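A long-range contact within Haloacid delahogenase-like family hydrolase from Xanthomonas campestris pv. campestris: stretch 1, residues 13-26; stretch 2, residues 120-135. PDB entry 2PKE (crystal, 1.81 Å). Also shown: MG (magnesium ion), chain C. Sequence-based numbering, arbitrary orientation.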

# COMPACT_ATOMS: atom_id res chain seq x y z
N ILE A 13 27.40 12.05 3.48
CA ILE A 13 26.13 11.33 3.54
C ILE A 13 25.07 12.23 4.21
O ILE A 13 25.35 12.88 5.21
CB ILE A 13 26.29 9.98 4.31
CG1 ILE A 13 27.19 8.99 3.59
CG2 ILE A 13 24.89 9.35 4.71
CD1 ILE A 13 26.84 8.74 2.19
N GLN A 14 23.87 12.30 3.65
CA GLN A 14 22.82 13.16 4.19
C GLN A 14 21.59 12.40 4.66
O GLN A 14 20.80 12.94 5.42
CB GLN A 14 22.38 14.18 3.13
CG GLN A 14 23.49 15.09 2.60
CD GLN A 14 23.95 16.08 3.59
OE1 GLN A 14 23.24 16.39 4.55
NE2 GLN A 14 25.16 16.64 3.37
N LEU A 15 21.41 11.15 4.20
CA LEU A 15 20.19 10.43 4.44
C LEU A 15 20.50 8.97 4.72
O LEU A 15 21.28 8.37 4.03
CB LEU A 15 19.25 10.55 3.25
CG LEU A 15 17.90 9.84 3.34
CD1 LEU A 15 16.95 10.40 4.44
CD2 LEU A 15 17.17 9.88 1.98
N VAL A 16 19.90 8.42 5.76
CA VAL A 16 20.09 7.03 6.07
C VAL A 16 18.72 6.36 6.01
O VAL A 16 17.79 6.78 6.69
CB VAL A 16 20.73 6.83 7.43
CG1 VAL A 16 20.93 5.33 7.69
CG2 VAL A 16 22.06 7.59 7.52
N GLY A 17 18.62 5.33 5.18
CA GLY A 17 17.41 4.61 5.02
C GLY A 17 17.50 3.35 5.82
O GLY A 17 18.58 2.80 5.97
N PHE A 18 16.36 2.89 6.37
CA PHE A 18 16.30 1.68 7.13
C PHE A 18 15.23 0.79 6.54
O PHE A 18 14.10 1.24 6.30
CB PHE A 18 15.91 1.97 8.58
CG PHE A 18 16.93 2.76 9.34
CD1 PHE A 18 16.98 4.13 9.24
CD2 PHE A 18 17.86 2.12 10.13
CE1 PHE A 18 17.95 4.85 9.95
CE2 PHE A 18 18.80 2.84 10.83
CZ PHE A 18 18.83 4.21 10.73
N ASP A 19 15.54 -0.49 6.38
CA ASP A 19 14.49 -1.51 6.21
C ASP A 19 13.72 -1.71 7.53
O ASP A 19 14.16 -1.29 8.61
CB ASP A 19 15.15 -2.83 5.77
CG ASP A 19 14.18 -3.97 5.58
OD1 ASP A 19 13.08 -3.77 4.99
OD2 ASP A 19 14.50 -5.12 6.02
N GLY A 20 12.54 -2.31 7.46
CA GLY A 20 11.81 -2.60 8.72
C GLY A 20 11.94 -4.07 9.14
O GLY A 20 12.62 -4.40 10.11
N ASP A 21 11.24 -4.92 8.43
CA ASP A 21 11.12 -6.34 8.80
C ASP A 21 12.49 -6.99 8.86
O ASP A 21 13.27 -6.95 7.89
CB ASP A 21 10.30 -7.09 7.75
CG ASP A 21 8.79 -6.78 7.75
OD1 ASP A 21 8.19 -6.36 8.73
OD2 ASP A 21 8.16 -7.05 6.71
N ASP A 22 12.83 -7.50 10.03
CA ASP A 22 14.07 -8.22 10.27
C ASP A 22 15.32 -7.34 10.30
O ASP A 22 16.45 -7.86 10.29
CB ASP A 22 14.24 -9.35 9.27
CG ASP A 22 13.00 -10.19 9.15
OD1 ASP A 22 12.54 -10.68 10.20
OD2 ASP A 22 12.46 -10.26 8.03
N THR A 23 15.09 -6.03 10.37
CA THR A 23 16.13 -5.01 10.50
C THR A 23 15.84 -4.16 11.78
O THR A 23 16.68 -4.09 12.70
CB THR A 23 16.23 -4.08 9.26
OG1 THR A 23 16.62 -4.84 8.10
CG2 THR A 23 17.24 -2.96 9.52
N LEU A 24 14.67 -3.52 11.82
CA LEU A 24 14.22 -2.78 13.01
C LEU A 24 13.42 -3.64 14.00
O LEU A 24 13.44 -3.39 15.20
CB LEU A 24 13.39 -1.55 12.62
CG LEU A 24 14.01 -0.54 11.64
CD1 LEU A 24 12.94 0.46 11.26
CD2 LEU A 24 15.20 0.13 12.27
N TRP A 25 12.67 -4.62 13.50
CA TRP A 25 11.83 -5.44 14.37
C TRP A 25 11.83 -6.86 13.82
O TRP A 25 12.20 -7.07 12.67
CB TRP A 25 10.36 -4.87 14.45
CG TRP A 25 9.74 -4.60 13.12
CD1 TRP A 25 9.35 -5.53 12.21
CD2 TRP A 25 9.48 -3.32 12.53
NE1 TRP A 25 8.85 -4.93 11.10
CE2 TRP A 25 8.90 -3.57 11.26
CE3 TRP A 25 9.64 -1.99 12.95
CZ2 TRP A 25 8.51 -2.55 10.39
CZ3 TRP A 25 9.24 -0.99 12.10
CH2 TRP A 25 8.71 -1.26 10.83
N LYS A 26 11.38 -7.81 14.62
CA LYS A 26 11.27 -9.21 14.21
C LYS A 26 10.04 -9.41 13.33
O LYS A 26 8.98 -8.85 13.60
CB LYS A 26 11.23 -10.12 15.44
CG LYS A 26 12.42 -9.90 16.34
CD LYS A 26 12.53 -10.95 17.41
CE LYS A 26 13.55 -10.53 18.49
N ALA A 120 20.47 3.01 18.27
CA ALA A 120 21.18 3.15 16.96
C ALA A 120 20.50 4.22 16.08
O ALA A 120 21.14 5.18 15.63
CB ALA A 120 21.20 1.80 16.26
N VAL A 121 19.19 4.09 15.89
CA VAL A 121 18.43 5.03 15.05
C VAL A 121 18.48 6.46 15.58
O VAL A 121 18.65 7.40 14.81
CB VAL A 121 16.93 4.65 14.92
CG1 VAL A 121 16.17 5.67 14.07
CG2 VAL A 121 16.72 3.20 14.39
N ALA A 122 18.25 6.62 16.90
CA ALA A 122 18.34 7.93 17.55
C ALA A 122 19.72 8.53 17.36
O ALA A 122 19.87 9.74 17.13
CB ALA A 122 17.98 7.78 19.11
N ALA A 123 20.75 7.70 17.53
CA ALA A 123 22.14 8.17 17.38
C ALA A 123 22.39 8.68 15.96
O ALA A 123 22.98 9.75 15.77
CB ALA A 123 23.17 7.06 17.77
N ILE A 124 21.95 7.90 14.96
CA ILE A 124 22.11 8.29 13.57
C ILE A 124 21.30 9.54 13.25
O ILE A 124 21.82 10.48 12.63
CB ILE A 124 21.76 7.17 12.63
CG1 ILE A 124 22.82 6.06 12.76
CG2 ILE A 124 21.64 7.70 11.17
CD1 ILE A 124 22.38 4.65 12.27
N ALA A 125 20.06 9.57 13.75
CA ALA A 125 19.13 10.66 13.45
C ALA A 125 19.63 11.99 13.97
O ALA A 125 19.14 13.01 13.55
CB ALA A 125 17.79 10.36 14.00
N ALA A 126 20.57 11.98 14.90
CA ALA A 126 21.19 13.21 15.42
C ALA A 126 22.01 13.94 14.35
O ALA A 126 22.10 15.16 14.39
CB ALA A 126 22.08 12.88 16.65
N ASP A 127 22.59 13.19 13.41
CA ASP A 127 23.51 13.75 12.38
C ASP A 127 23.04 13.66 10.92
O ASP A 127 23.64 14.28 10.05
CB ASP A 127 24.86 13.03 12.46
CG ASP A 127 25.53 13.18 13.80
OD1 ASP A 127 25.60 14.32 14.25
OD2 ASP A 127 25.96 12.18 14.39
N TYR A 128 22.03 12.81 10.69
CA TYR A 128 21.56 12.47 9.36
C TYR A 128 20.03 12.47 9.35
O TYR A 128 19.43 12.17 10.38
CB TYR A 128 22.01 11.06 9.02
CG TYR A 128 23.50 10.92 9.08
CD1 TYR A 128 24.29 11.32 8.01
CD2 TYR A 128 24.13 10.45 10.22
CE1 TYR A 128 25.69 11.22 8.06
CE2 TYR A 128 25.54 10.32 10.26
CZ TYR A 128 26.31 10.74 9.20
OH TYR A 128 27.73 10.68 9.23
N ALA A 129 19.42 12.81 8.21
CA ALA A 129 18.01 12.51 7.94
C ALA A 129 17.87 11.02 7.96
O ALA A 129 18.80 10.30 7.56
CB ALA A 129 17.58 13.01 6.58
N VAL A 130 16.71 10.54 8.40
CA VAL A 130 16.43 9.08 8.40
C VAL A 130 15.10 8.79 7.69
O VAL A 130 14.19 9.59 7.73
CB VAL A 130 16.42 8.45 9.81
CG1 VAL A 130 17.82 8.55 10.46
CG2 VAL A 130 15.31 9.07 10.70
N VAL A 131 15.00 7.65 7.00
CA VAL A 131 13.76 7.27 6.34
C VAL A 131 13.59 5.75 6.50
O VAL A 131 14.54 4.99 6.45
CB VAL A 131 13.73 7.70 4.80
CG1 VAL A 131 15.03 7.26 4.04
CG2 VAL A 131 12.42 7.19 4.11
N LEU A 132 12.37 5.30 6.67
CA LEU A 132 12.09 3.85 6.65
C LEU A 132 11.62 3.50 5.25
O LEU A 132 10.64 4.08 4.79
CB LEU A 132 10.99 3.48 7.63
CG LEU A 132 11.00 1.99 7.98
CD1 LEU A 132 10.49 1.81 9.39
CD2 LEU A 132 10.20 1.19 6.99
N ILE A 133 12.30 2.59 4.57
CA ILE A 133 11.92 2.17 3.23
C ILE A 133 11.66 0.70 3.28
O ILE A 133 12.55 -0.13 3.59
CB ILE A 133 12.97 2.51 2.17
CG1 ILE A 133 13.26 4.00 2.23
CG2 ILE A 133 12.51 2.04 0.74
CD1 ILE A 133 14.40 4.52 1.31
N THR A 134 10.44 0.34 2.95
CA THR A 134 10.05 -1.06 2.93
C THR A 134 9.15 -1.44 1.75
O THR A 134 8.50 -0.59 1.21
CB THR A 134 9.32 -1.45 4.21
OG1 THR A 134 9.24 -2.88 4.24
CG2 THR A 134 7.92 -0.85 4.25
N LYS A 135 9.18 -2.70 1.31
CA LYS A 135 8.26 -3.18 0.32
C LYS A 135 7.13 -3.94 0.99
O LYS A 135 7.22 -4.30 2.18
CB LYS A 135 8.95 -4.01 -0.79
CG LYS A 135 9.39 -5.38 -0.43
CD LYS A 135 10.42 -5.88 -1.46
CE LYS A 135 10.84 -7.26 -1.20
NZ LYS A 135 11.77 -7.65 -2.30
MG MG C . 13.94 -7.02 5.94
O HOH W 1 11.27 -4.49 2.45
O HOH W 2 12.19 -6.19 5.04
O HOH W 3 9.45 -3.94 6.40
O HOH W 4 9.06 -6.66 3.76
O HOH W 5 13.49 -9.04 5.92
O HOH W 6 14.88 -7.08 3.98

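The contact between these two stretches, whose touching residues are at least 97 apart in sequence, is a parallel β-pairing that carries a helix across one face and leads at its end to a metal site, a compact illustration of how backbone bonding sets register and side chains fill the layers.

Strands 15-18 and 129-135 run in the same sense, their axes 32° apart. As is typical of parallel pairing, alternate residues of one strand bond to two residues of the other: Val-16 N donates to Ala-129 O (2.8 Å), while Val-131 N donates to Val-16 O (2.9 Å). Phe-18 repeats the pattern, its N reaching Val-131 O and its O accepting from Ile-133 N, both at 2.8 Å. Ala-129 N to Gln-14 O, at 3.1 Å, opens the ladder.

Because side chains alternate, the sheet presents two different surfaces. On one, Leu-15 CD1 packs against Ala-129 CB (3.4 Å) and Val-131 CG1 (3.7 Å). The other meets the helix, which runs nearly antiparallel to strand 15-18, with axes 10.2 Å apart. Here Val-16 CG2 touches Ile-124 CG2 (3.7 Å), and Phe-18 fills the space between sheet and helix: Val-121 CG2 lies over one ring face, while Val-130 CG1 and Ile-124 CD1 sit at its edge. Leu-24, beyond the strand, extends this apolar layer, its CD1 3.4 Å from Leu-132 CD1; Trp-25 CH2 approaches the same methyl at 3.8 Å.

Past the strand the chemistry turns polar. Asp-19 OD2 (2.0 Å) and Asp-21 O (2.1 Å) bind MG; their 2.9 Å separation reflects shared coordination of the cation. Water then links the stretches: water 1 donates to Asp-19 OD1 (3.2 Å) and accepts from Lys-135 N (3.0 Å).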